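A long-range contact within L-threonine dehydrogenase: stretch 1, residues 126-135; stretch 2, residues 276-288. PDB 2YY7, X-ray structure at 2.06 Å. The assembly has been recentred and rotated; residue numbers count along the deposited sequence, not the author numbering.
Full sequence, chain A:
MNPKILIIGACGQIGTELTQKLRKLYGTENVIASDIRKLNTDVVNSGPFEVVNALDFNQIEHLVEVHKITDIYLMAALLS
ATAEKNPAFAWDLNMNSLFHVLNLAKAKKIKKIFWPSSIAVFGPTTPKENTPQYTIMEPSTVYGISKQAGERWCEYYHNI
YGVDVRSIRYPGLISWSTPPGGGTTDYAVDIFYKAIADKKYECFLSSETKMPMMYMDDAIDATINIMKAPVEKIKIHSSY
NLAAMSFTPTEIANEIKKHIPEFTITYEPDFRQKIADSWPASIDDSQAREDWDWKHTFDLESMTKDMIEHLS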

# COMPACT_ATOMS: atom_id res chain seq x y z
N THR A 126 -13.72 2.56 5.48
CA THR A 126 -13.31 3.82 6.09
C THR A 126 -14.55 4.62 6.52
O THR A 126 -15.49 4.74 5.74
CB THR A 126 -12.53 4.69 5.09
OG1 THR A 126 -11.34 4.01 4.67
CG2 THR A 126 -12.16 6.02 5.71
N PRO A 127 -14.56 5.15 7.76
CA PRO A 127 -15.70 5.93 8.24
C PRO A 127 -16.04 6.97 7.17
O PRO A 127 -15.15 7.63 6.64
CB PRO A 127 -15.17 6.56 9.52
CG PRO A 127 -14.28 5.48 10.06
CD PRO A 127 -13.53 5.03 8.81
N LYS A 128 -17.32 7.13 6.86
CA LYS A 128 -17.72 8.05 5.80
C LYS A 128 -17.88 9.53 6.14
O LYS A 128 -17.84 10.37 5.24
CB LYS A 128 -19.00 7.53 5.14
CG LYS A 128 -18.96 6.03 4.87
CD LYS A 128 -19.93 5.60 3.77
CE LYS A 128 -19.30 5.74 2.40
NZ LYS A 128 -18.23 4.72 2.14
N GLU A 129 -18.04 9.86 7.42
CA GLU A 129 -18.20 11.26 7.80
C GLU A 129 -17.04 11.75 8.66
O GLU A 129 -16.61 11.06 9.58
CB GLU A 129 -19.53 11.45 8.53
CG GLU A 129 -20.07 12.87 8.43
CD GLU A 129 -20.56 13.21 7.02
OE1 GLU A 129 -20.43 14.38 6.62
OE2 GLU A 129 -21.10 12.32 6.34
N ASN A 130 -16.54 12.94 8.35
CA ASN A 130 -15.41 13.52 9.08
C ASN A 130 -14.28 12.50 9.25
O ASN A 130 -13.76 12.29 10.34
CB ASN A 130 -15.87 14.01 10.46
CG ASN A 130 -16.92 15.11 10.37
OD1 ASN A 130 -18.05 14.86 9.95
ND2 ASN A 130 -16.55 16.32 10.74
N THR A 131 -13.91 11.86 8.14
CA THR A 131 -12.85 10.86 8.15
C THR A 131 -11.59 11.42 8.82
O THR A 131 -11.09 12.48 8.44
CB THR A 131 -12.49 10.45 6.71
OG1 THR A 131 -13.67 10.02 6.04
CG2 THR A 131 -11.47 9.30 6.73
N PRO A 132 -11.07 10.70 9.82
CA PRO A 132 -9.87 11.10 10.57
C PRO A 132 -8.59 11.00 9.74
O PRO A 132 -8.55 10.31 8.72
CB PRO A 132 -9.84 10.13 11.75
CG PRO A 132 -11.27 9.65 11.87
CD PRO A 132 -11.67 9.50 10.43
N GLN A 133 -7.54 11.69 10.18
CA GLN A 133 -6.24 11.66 9.51
C GLN A 133 -5.69 10.24 9.59
O GLN A 133 -5.10 9.73 8.63
CB GLN A 133 -5.27 12.62 10.20
CG GLN A 133 -3.80 12.42 9.80
CD GLN A 133 -3.50 12.90 8.40
OE1 GLN A 133 -2.74 12.26 7.66
NE2 GLN A 133 -4.06 14.04 8.02
N TYR A 134 -5.86 9.60 10.75
CA TYR A 134 -5.41 8.23 10.96
C TYR A 134 -6.66 7.37 11.07
O TYR A 134 -7.43 7.49 12.03
CB TYR A 134 -4.59 8.15 12.26
CG TYR A 134 -3.38 9.05 12.27
CD1 TYR A 134 -2.21 8.69 11.60
CD2 TYR A 134 -3.40 10.27 12.95
CE1 TYR A 134 -1.09 9.53 11.61
CE2 TYR A 134 -2.29 11.11 12.96
CZ TYR A 134 -1.14 10.73 12.30
OH TYR A 134 -0.05 11.57 12.32
N THR A 135 -6.86 6.50 10.09
CA THR A 135 -8.05 5.65 10.08
C THR A 135 -7.84 4.41 9.22
O THR A 135 -6.73 4.15 8.75
CB THR A 135 -9.27 6.45 9.54
OG1 THR A 135 -10.44 5.62 9.55
CG2 THR A 135 -9.00 6.91 8.10
N ALA A 276 -16.99 5.94 -6.24
CA ALA A 276 -17.50 6.94 -5.30
C ALA A 276 -18.08 6.30 -4.04
O ALA A 276 -17.86 6.81 -2.94
CB ALA A 276 -18.56 7.79 -5.99
N ASP A 277 -18.82 5.21 -4.19
CA ASP A 277 -19.42 4.55 -3.04
C ASP A 277 -18.37 3.98 -2.08
O ASP A 277 -18.68 3.69 -0.93
CB ASP A 277 -20.38 3.44 -3.47
CG ASP A 277 -21.62 3.97 -4.17
OD1 ASP A 277 -22.06 5.10 -3.85
OD2 ASP A 277 -22.18 3.26 -5.02
N SER A 278 -17.13 3.80 -2.55
CA SER A 278 -16.08 3.27 -1.69
C SER A 278 -15.32 4.39 -0.98
O SER A 278 -14.41 4.12 -0.19
CB SER A 278 -15.10 2.41 -2.49
OG SER A 278 -14.19 3.21 -3.22
N TRP A 279 -15.69 5.65 -1.24
CA TRP A 279 -15.02 6.79 -0.61
C TRP A 279 -15.88 7.47 0.44
O TRP A 279 -17.10 7.32 0.46
CB TRP A 279 -14.64 7.85 -1.65
CG TRP A 279 -13.66 7.43 -2.68
CD1 TRP A 279 -12.90 6.29 -2.70
CD2 TRP A 279 -13.31 8.16 -3.86
NE1 TRP A 279 -12.10 6.28 -3.81
CE2 TRP A 279 -12.33 7.41 -4.54
CE3 TRP A 279 -13.74 9.38 -4.41
CZ2 TRP A 279 -11.76 7.85 -5.75
CZ3 TRP A 279 -13.17 9.81 -5.61
CH2 TRP A 279 -12.19 9.05 -6.26
N PRO A 280 -15.24 8.25 1.34
CA PRO A 280 -15.92 8.98 2.41
C PRO A 280 -16.79 10.10 1.84
O PRO A 280 -16.68 10.43 0.66
CB PRO A 280 -14.77 9.55 3.23
CG PRO A 280 -13.66 8.57 2.99
CD PRO A 280 -13.78 8.30 1.52
N ALA A 281 -17.65 10.67 2.68
CA ALA A 281 -18.52 11.76 2.25
C ALA A 281 -17.90 13.11 2.62
O ALA A 281 -18.02 14.09 1.87
CB ALA A 281 -19.90 11.61 2.90
N SER A 282 -17.24 13.15 3.78
CA SER A 282 -16.60 14.37 4.27
C SER A 282 -15.29 14.02 4.99
O SER A 282 -15.16 12.93 5.55
CB SER A 282 -17.54 15.12 5.22
OG SER A 282 -17.84 14.31 6.34
N ILE A 283 -14.35 14.96 5.01
CA ILE A 283 -13.03 14.74 5.61
C ILE A 283 -12.66 15.68 6.77
O ILE A 283 -12.94 16.87 6.72
CB ILE A 283 -11.93 14.90 4.51
CG1 ILE A 283 -12.18 13.90 3.37
CG2 ILE A 283 -10.54 14.73 5.12
CD1 ILE A 283 -11.97 12.46 3.74
N ASP A 284 -12.01 15.12 7.79
CA ASP A 284 -11.55 15.92 8.94
C ASP A 284 -10.08 16.28 8.70
O ASP A 284 -9.21 15.42 8.81
CB ASP A 284 -11.68 15.13 10.25
CG ASP A 284 -11.15 15.91 11.46
OD1 ASP A 284 -11.22 15.37 12.58
OD2 ASP A 284 -10.66 17.04 11.29
N ASP A 285 -9.81 17.54 8.39
CA ASP A 285 -8.44 17.97 8.12
C ASP A 285 -7.83 18.83 9.23
O ASP A 285 -7.06 19.74 8.94
CB ASP A 285 -8.39 18.75 6.81
CG ASP A 285 -9.20 20.03 6.86
OD1 ASP A 285 -9.13 20.81 5.89
OD2 ASP A 285 -9.90 20.27 7.87
N SER A 286 -8.17 18.53 10.48
CA SER A 286 -7.66 19.30 11.62
C SER A 286 -6.14 19.36 11.76
O SER A 286 -5.60 20.40 12.14
CB SER A 286 -8.26 18.76 12.92
OG SER A 286 -9.66 19.01 12.98
N GLN A 287 -5.44 18.26 11.46
CA GLN A 287 -3.99 18.27 11.57
C GLN A 287 -3.36 19.28 10.61
O GLN A 287 -2.37 19.94 10.94
CB GLN A 287 -3.40 16.88 11.31
CG GLN A 287 -3.49 15.90 12.49
CD GLN A 287 -4.85 15.23 12.62
OE1 GLN A 287 -5.04 14.34 13.45
NE2 GLN A 287 -5.80 15.65 11.79
N ALA A 288 -3.92 19.39 9.41
CA ALA A 288 -3.40 20.33 8.42
C ALA A 288 -3.59 21.77 8.91
O ALA A 288 -2.67 22.60 8.82
CB ALA A 288 -4.11 20.14 7.09
O HOH W 1 -18.65 2.01 1.79

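Residues 126-135 and 276-288 of L-threonine dehydrogenase meet in a predominantly polar, backbone-led contact, in which two segments whose touching residues are at least 149 positions apart in sequence are zipped together by main-chain hydrogen bonds and together bury 651 Å² of surface. It illustrates a general principle: largely irregular segments can be joined through their peptide groups.

The central element is a single beta bridge pairing Thr-131 with Ile-283. Thr-131 N donates to Ser-282 O at 3.1 Å, and Asp-284 N returns a bond to Thr-131 O at 2.9 Å, so the peptides flanking Ile-283 are both engaged by one threonine. Earlier in the register, Lys-128 O accepts from two successive amides, Ala-281 N at 2.6 Å and Ser-282 N at 3.2 Å. A carbonyl oxygen, with its two lone pairs, can serve both.

Ser-282 then links backbone to side chain. Ser-282 OG accepts from Asn-130 N at 2.8 Å, nearly straight at 173°, and donates to Glu-129 OE1 at 2.6 Å; a hydroxyl can play both roles at once.

The end of the Lys-128 side chain approaches the type I turn from Ala-276 to Trp-279. Lys-128 NZ donates to Asp-277 O at 3.3 Å and, weakly, to Trp-279 O at 3.3 Å. The O of water 1 lies 2.8 Å from Lys-128 NZ and 3.2 Å from Asp-277 O, accepting from the first and donating to the second, so the water bridges the same two atoms.

Further van der Waals contacts, some from polar atoms, accompany these bonds. Thr-126 CG2 lies 4.0 Å from Pro-280 CG, and Thr-131 CB 3.6 Å from Ile-283 CD1. Asp-284 points toward stretch 1, its CB 3.5 Å from Asn-130 O. Gln-287, in the helix, packs against Gln-133 and Tyr-134.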